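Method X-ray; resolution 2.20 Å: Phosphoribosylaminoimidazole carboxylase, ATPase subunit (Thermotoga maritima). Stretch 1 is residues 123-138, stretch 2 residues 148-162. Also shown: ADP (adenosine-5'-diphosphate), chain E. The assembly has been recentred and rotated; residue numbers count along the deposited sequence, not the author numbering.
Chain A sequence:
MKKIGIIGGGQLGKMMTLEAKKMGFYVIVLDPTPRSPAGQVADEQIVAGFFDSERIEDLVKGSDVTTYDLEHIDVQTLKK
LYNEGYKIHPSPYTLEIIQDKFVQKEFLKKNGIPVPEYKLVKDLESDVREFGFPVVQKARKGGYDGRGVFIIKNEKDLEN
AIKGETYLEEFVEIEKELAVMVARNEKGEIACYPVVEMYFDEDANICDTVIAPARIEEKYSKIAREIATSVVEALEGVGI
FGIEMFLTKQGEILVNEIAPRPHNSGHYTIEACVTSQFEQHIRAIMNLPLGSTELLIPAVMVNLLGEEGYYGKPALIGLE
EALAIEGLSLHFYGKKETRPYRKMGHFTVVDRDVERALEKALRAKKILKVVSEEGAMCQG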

# COMPACT_ATOMS: atom_id res chain seq x y z
N ASP A 123 -31.30 39.71 4.87
CA ASP A 123 -32.31 40.05 3.86
C ASP A 123 -31.63 39.85 2.51
O ASP A 123 -30.88 40.71 2.05
CB ASP A 123 -32.75 41.50 4.01
CG ASP A 123 -33.91 41.84 3.11
OD1 ASP A 123 -34.97 41.19 3.26
OD2 ASP A 123 -33.77 42.74 2.26
N LEU A 124 -31.88 38.70 1.89
CA LEU A 124 -31.27 38.34 0.62
C LEU A 124 -31.10 39.48 -0.38
O LEU A 124 -29.98 39.85 -0.73
CB LEU A 124 -32.05 37.21 -0.06
CG LEU A 124 -31.41 36.72 -1.36
CD1 LEU A 124 -30.10 36.01 -1.05
CD2 LEU A 124 -32.36 35.80 -2.09
N GLU A 125 -32.22 40.03 -0.83
CA GLU A 125 -32.19 41.11 -1.81
C GLU A 125 -31.39 42.33 -1.37
O GLU A 125 -30.59 42.84 -2.14
CB GLU A 125 -33.61 41.53 -2.18
CG GLU A 125 -33.68 42.43 -3.40
CD GLU A 125 -35.08 42.55 -3.97
OE1 GLU A 125 -35.23 43.19 -5.03
OE2 GLU A 125 -36.03 42.01 -3.36
N SER A 126 -31.60 42.79 -0.15
CA SER A 126 -30.87 43.96 0.33
C SER A 126 -29.38 43.68 0.50
O SER A 126 -28.54 44.53 0.17
CB SER A 126 -31.45 44.45 1.65
OG SER A 126 -30.76 45.60 2.13
N ASP A 127 -29.04 42.50 1.02
CA ASP A 127 -27.65 42.14 1.24
C ASP A 127 -26.84 42.02 -0.05
O ASP A 127 -25.74 42.57 -0.15
CB ASP A 127 -27.54 40.83 2.03
CG ASP A 127 -27.91 41.00 3.49
OD1 ASP A 127 -27.48 42.00 4.11
OD2 ASP A 127 -28.62 40.12 4.03
N VAL A 128 -27.38 41.31 -1.04
CA VAL A 128 -26.67 41.16 -2.30
C VAL A 128 -26.40 42.53 -2.90
O VAL A 128 -25.32 42.78 -3.44
CB VAL A 128 -27.49 40.33 -3.33
CG1 VAL A 128 -27.60 38.89 -2.86
CG2 VAL A 128 -28.87 40.92 -3.51
N ARG A 129 -27.38 43.42 -2.78
CA ARG A 129 -27.28 44.79 -3.30
C ARG A 129 -26.04 45.51 -2.80
O ARG A 129 -25.28 46.06 -3.59
CB ARG A 129 -28.52 45.60 -2.91
CG ARG A 129 -29.85 45.04 -3.36
CD ARG A 129 -30.44 45.80 -4.53
NE ARG A 129 -29.79 45.47 -5.79
CZ ARG A 129 -30.05 46.08 -6.94
NH1 ARG A 129 -29.41 45.72 -8.05
NH2 ARG A 129 -30.93 47.07 -6.99
N GLU A 130 -25.83 45.51 -1.49
CA GLU A 130 -24.66 46.18 -0.92
C GLU A 130 -23.38 45.45 -1.28
O GLU A 130 -22.28 45.88 -0.91
CB GLU A 130 -24.79 46.30 0.60
CG GLU A 130 -24.55 45.02 1.38
CD GLU A 130 -24.73 45.21 2.88
OE1 GLU A 130 -24.48 44.25 3.63
OE2 GLU A 130 -25.14 46.32 3.29
N PHE A 131 -23.52 44.34 -2.00
CA PHE A 131 -22.38 43.55 -2.42
C PHE A 131 -22.10 43.81 -3.90
O PHE A 131 -20.94 43.87 -4.32
CB PHE A 131 -22.66 42.06 -2.20
CG PHE A 131 -21.68 41.38 -1.29
CD1 PHE A 131 -20.35 41.23 -1.66
CD2 PHE A 131 -22.09 40.88 -0.05
CE1 PHE A 131 -19.44 40.59 -0.82
CE2 PHE A 131 -21.19 40.25 0.80
CZ PHE A 131 -19.86 40.10 0.41
N GLY A 132 -23.16 43.97 -4.68
CA GLY A 132 -23.01 44.23 -6.10
C GLY A 132 -22.91 42.96 -6.92
O GLY A 132 -22.36 41.95 -6.48
N PHE A 133 -23.42 43.02 -8.14
CA PHE A 133 -23.39 41.87 -9.04
C PHE A 133 -22.07 41.79 -9.81
O PHE A 133 -21.52 42.81 -10.25
CB PHE A 133 -24.56 41.95 -10.03
CG PHE A 133 -25.92 42.01 -9.38
CD1 PHE A 133 -26.61 43.21 -9.29
CD2 PHE A 133 -26.50 40.86 -8.85
CE1 PHE A 133 -27.88 43.26 -8.70
CE2 PHE A 133 -27.76 40.90 -8.25
CZ PHE A 133 -28.45 42.10 -8.18
N PRO A 134 -21.54 40.57 -9.99
CA PRO A 134 -22.13 39.32 -9.50
C PRO A 134 -21.64 39.03 -8.10
O PRO A 134 -20.63 39.57 -7.66
CB PRO A 134 -21.62 38.30 -10.50
CG PRO A 134 -20.21 38.79 -10.71
CD PRO A 134 -20.41 40.28 -10.89
N VAL A 135 -22.37 38.17 -7.40
CA VAL A 135 -21.99 37.77 -6.05
C VAL A 135 -22.27 36.28 -5.88
O VAL A 135 -23.18 35.73 -6.51
CB VAL A 135 -22.76 38.59 -4.97
CG1 VAL A 135 -24.22 38.20 -4.95
CG2 VAL A 135 -22.12 38.37 -3.62
N VAL A 136 -21.49 35.62 -5.04
CA VAL A 136 -21.65 34.18 -4.83
C VAL A 136 -22.40 33.85 -3.55
O VAL A 136 -22.05 34.34 -2.47
CB VAL A 136 -20.28 33.48 -4.79
CG1 VAL A 136 -20.47 31.97 -4.77
CG2 VAL A 136 -19.46 33.90 -5.98
N GLN A 137 -23.43 33.03 -3.68
CA GLN A 137 -24.23 32.61 -2.53
C GLN A 137 -23.91 31.14 -2.22
O GLN A 137 -23.81 30.31 -3.12
CB GLN A 137 -25.73 32.76 -2.82
CG GLN A 137 -26.61 32.24 -1.68
CD GLN A 137 -28.09 32.18 -2.03
OE1 GLN A 137 -28.48 31.66 -3.07
NE2 GLN A 137 -28.92 32.71 -1.14
N LYS A 138 -23.76 30.84 -0.94
CA LYS A 138 -23.44 29.48 -0.51
C LYS A 138 -24.29 29.05 0.66
O LYS A 138 -24.55 29.83 1.57
CB LYS A 138 -21.97 29.39 -0.11
CG LYS A 138 -20.99 29.66 -1.24
CD LYS A 138 -19.56 29.49 -0.78
CE LYS A 138 -18.63 29.39 -1.97
NZ LYS A 138 -17.22 29.19 -1.56
N GLY A 148 -25.86 23.92 -3.83
CA GLY A 148 -24.66 24.17 -3.05
C GLY A 148 -24.10 25.58 -3.22
O GLY A 148 -24.02 26.34 -2.25
N VAL A 149 -23.72 25.93 -4.45
CA VAL A 149 -23.19 27.26 -4.74
C VAL A 149 -23.95 27.91 -5.90
O VAL A 149 -24.17 27.28 -6.94
CB VAL A 149 -21.69 27.21 -5.11
CG1 VAL A 149 -21.48 26.41 -6.39
CG2 VAL A 149 -21.16 28.62 -5.27
N PHE A 150 -24.35 29.16 -5.71
CA PHE A 150 -25.09 29.87 -6.73
C PHE A 150 -24.50 31.25 -6.98
O PHE A 150 -24.24 32.01 -6.05
CB PHE A 150 -26.56 30.00 -6.31
CG PHE A 150 -27.45 30.60 -7.37
CD1 PHE A 150 -28.36 31.61 -7.04
CD2 PHE A 150 -27.39 30.17 -8.69
CE1 PHE A 150 -29.20 32.17 -8.01
CE2 PHE A 150 -28.22 30.72 -9.67
CZ PHE A 150 -29.13 31.72 -9.32
N ILE A 151 -24.27 31.57 -8.24
CA ILE A 151 -23.72 32.86 -8.59
C ILE A 151 -24.85 33.80 -9.01
O ILE A 151 -25.47 33.61 -10.06
CB ILE A 151 -22.70 32.73 -9.74
CG1 ILE A 151 -21.59 31.75 -9.33
CG2 ILE A 151 -22.11 34.09 -10.06
CD1 ILE A 151 -20.62 31.41 -10.43
N ILE A 152 -25.15 34.78 -8.17
CA ILE A 152 -26.20 35.75 -8.46
C ILE A 152 -25.66 36.82 -9.41
O ILE A 152 -25.03 37.79 -8.98
CB ILE A 152 -26.72 36.40 -7.15
CG1 ILE A 152 -27.21 35.31 -6.20
CG2 ILE A 152 -27.86 37.37 -7.45
CD1 ILE A 152 -27.71 35.82 -4.86
N LYS A 153 -25.91 36.63 -10.70
CA LYS A 153 -25.44 37.56 -11.72
C LYS A 153 -26.26 38.84 -11.84
O LYS A 153 -25.74 39.87 -12.27
CB LYS A 153 -25.40 36.84 -13.07
CG LYS A 153 -24.55 35.56 -13.06
CD LYS A 153 -24.59 34.83 -14.39
CE LYS A 153 -26.01 34.41 -14.77
NZ LYS A 153 -26.61 33.47 -13.78
N ASN A 154 -27.53 38.79 -11.45
CA ASN A 154 -28.42 39.95 -11.50
C ASN A 154 -29.68 39.72 -10.68
O ASN A 154 -29.81 38.71 -9.99
CB ASN A 154 -28.80 40.24 -12.96
CG ASN A 154 -29.24 39.00 -13.71
OD1 ASN A 154 -30.17 38.31 -13.30
ND2 ASN A 154 -28.57 38.72 -14.82
N GLU A 155 -30.62 40.67 -10.75
CA GLU A 155 -31.88 40.56 -10.01
C GLU A 155 -32.63 39.27 -10.31
O GLU A 155 -33.08 38.57 -9.40
CB GLU A 155 -32.80 41.73 -10.35
CG GLU A 155 -32.53 43.02 -9.60
CD GLU A 155 -33.53 44.11 -9.95
OE1 GLU A 155 -33.61 45.10 -9.20
OE2 GLU A 155 -34.23 43.97 -10.98
N LYS A 156 -32.78 38.96 -11.60
CA LYS A 156 -33.49 37.75 -12.02
C LYS A 156 -33.09 36.51 -11.24
O LYS A 156 -33.92 35.66 -10.94
CB LYS A 156 -33.27 37.50 -13.52
CG LYS A 156 -34.05 38.42 -14.46
CD LYS A 156 -35.57 38.23 -14.35
CE LYS A 156 -36.04 36.82 -14.76
NZ LYS A 156 -35.73 35.76 -13.76
N ASP A 157 -31.80 36.41 -10.91
CA ASP A 157 -31.32 35.24 -10.19
C ASP A 157 -31.76 35.17 -8.73
O ASP A 157 -31.68 34.12 -8.11
CB ASP A 157 -29.80 35.14 -10.29
CG ASP A 157 -29.33 34.83 -11.70
OD1 ASP A 157 -30.16 34.35 -12.50
OD2 ASP A 157 -28.15 35.05 -12.01
N LEU A 158 -32.25 36.28 -8.19
CA LEU A 158 -32.70 36.27 -6.80
C LEU A 158 -33.92 35.36 -6.60
O LEU A 158 -34.21 34.93 -5.48
CB LEU A 158 -33.03 37.69 -6.33
CG LEU A 158 -31.83 38.65 -6.23
CD1 LEU A 158 -32.29 39.96 -5.60
CD2 LEU A 158 -30.73 38.03 -5.39
N GLU A 159 -34.63 35.07 -7.70
CA GLU A 159 -35.81 34.21 -7.65
C GLU A 159 -35.42 32.75 -7.51
O GLU A 159 -36.12 31.97 -6.86
CB GLU A 159 -36.65 34.38 -8.91
CG GLU A 159 -37.72 35.46 -8.82
CD GLU A 159 -38.74 35.18 -7.73
OE1 GLU A 159 -38.40 35.31 -6.53
OE2 GLU A 159 -39.88 34.81 -8.07
N ASN A 160 -34.29 32.39 -8.12
CA ASN A 160 -33.79 31.02 -8.09
C ASN A 160 -32.67 30.89 -7.05
O ASN A 160 -31.89 29.93 -7.09
CB ASN A 160 -33.27 30.63 -9.47
CG ASN A 160 -34.25 30.97 -10.58
OD1 ASN A 160 -34.68 32.12 -10.71
ND2 ASN A 160 -34.61 29.98 -11.39
N ALA A 161 -32.59 31.85 -6.14
CA ALA A 161 -31.57 31.84 -5.11
C ALA A 161 -31.74 30.64 -4.18
O ALA A 161 -32.81 30.03 -4.14
CB ALA A 161 -31.63 33.13 -4.31
N ILE A 162 -30.69 30.32 -3.45
CA ILE A 162 -30.70 29.20 -2.52
C ILE A 162 -31.61 29.51 -1.35
O ILE A 162 -31.50 30.57 -0.73
CB ILE A 162 -29.27 28.91 -1.98
CG1 ILE A 162 -28.33 28.56 -3.14
CG2 ILE A 162 -29.32 27.76 -0.98
CD1 ILE A 162 -26.88 28.36 -2.72
PB ADP E . -18.60 22.67 -2.96
O1B ADP E . -17.18 22.22 -2.85
O2B ADP E . -19.22 22.11 -4.35
O3B ADP E . -19.47 22.08 -1.65
PA ADP E . -17.40 25.15 -3.42
O1A ADP E . -17.11 26.18 -2.39
O2A ADP E . -16.09 24.21 -3.60
O3A ADP E . -18.74 24.31 -2.94
O5' ADP E . -17.78 25.91 -4.81
C5' ADP E . -17.49 25.03 -5.91
C4' ADP E . -16.84 25.81 -7.06
O4' ADP E . -17.46 27.13 -7.21
C3' ADP E . -15.34 26.05 -6.80
O3' ADP E . -14.53 24.95 -7.23
C2' ADP E . -15.08 27.35 -7.56
O2' ADP E . -14.70 27.09 -8.91
C1' ADP E . -16.41 28.12 -7.44
N9 ADP E . -16.36 29.13 -6.37
C8 ADP E . -16.50 28.92 -5.02
N7 ADP E . -16.40 30.04 -4.37
C5 ADP E . -16.19 31.05 -5.24
C6 ADP E . -16.00 32.45 -5.14
N6 ADP E . -16.01 33.07 -3.91
N1 ADP E . -15.82 33.18 -6.26
C2 ADP E . -15.80 32.60 -7.47
N3 ADP E . -15.97 31.28 -7.61
C4 ADP E . -16.17 30.48 -6.54
O HOH W 1 -33.04 44.60 -6.64

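Strands 135-138 and 149-152 run antiparallel, their axes 4.6 Å apart at closest approach. Two reciprocal backbone pairs join them: Val-135 N to Ile-152 O (3.1 Å) with Ile-152 N to Val-135 O (2.7 Å), and Gln-137 N to Phe-150 O (2.7 Å) with Phe-150 N to Gln-137 O (2.9 Å).

Alternation sends Val-136, Lys-138, Val-149 and Ile-151 to one face. There Val-136, with chi1 t, brings CG1 to 3.5 Å from Val-149 CG2, while Lys-138 extends through t rotamers from chi2 to chi4, carrying NZ to ADP N7 (3.0 Å) and O1A (3.1 Å).

On the other face, Gln-137 is extended (chi1 and chi2 t), so its OE1 reaches past the strand pair and accepts from Ile-162 N at 2.6 Å; an amide oxygen suits the place because it accepts from the backbone NH of Ile-162. Beside it, Ile-152 (m, t) points CD1 at Val-128 CG1, 3.7 Å away. From the same helix (124-129) as Val-128, Leu-124 has a t, p rotamer that sets CD2 3.5 Å from Ala-161 CB, where a small methyl fits closely.

Phe-133, chi1 m, lays its ring beneath Asn-154, whose CA sits 3.7 Å from the ring centroid in a CH-pi contact. At the exposed margin, Arg-129 NH2 and Glu-155 OE1 form a long salt bridge (4.0 Å) that is purely electrostatic, while a water bridges Glu-155 OE1 to Glu-125 OE1.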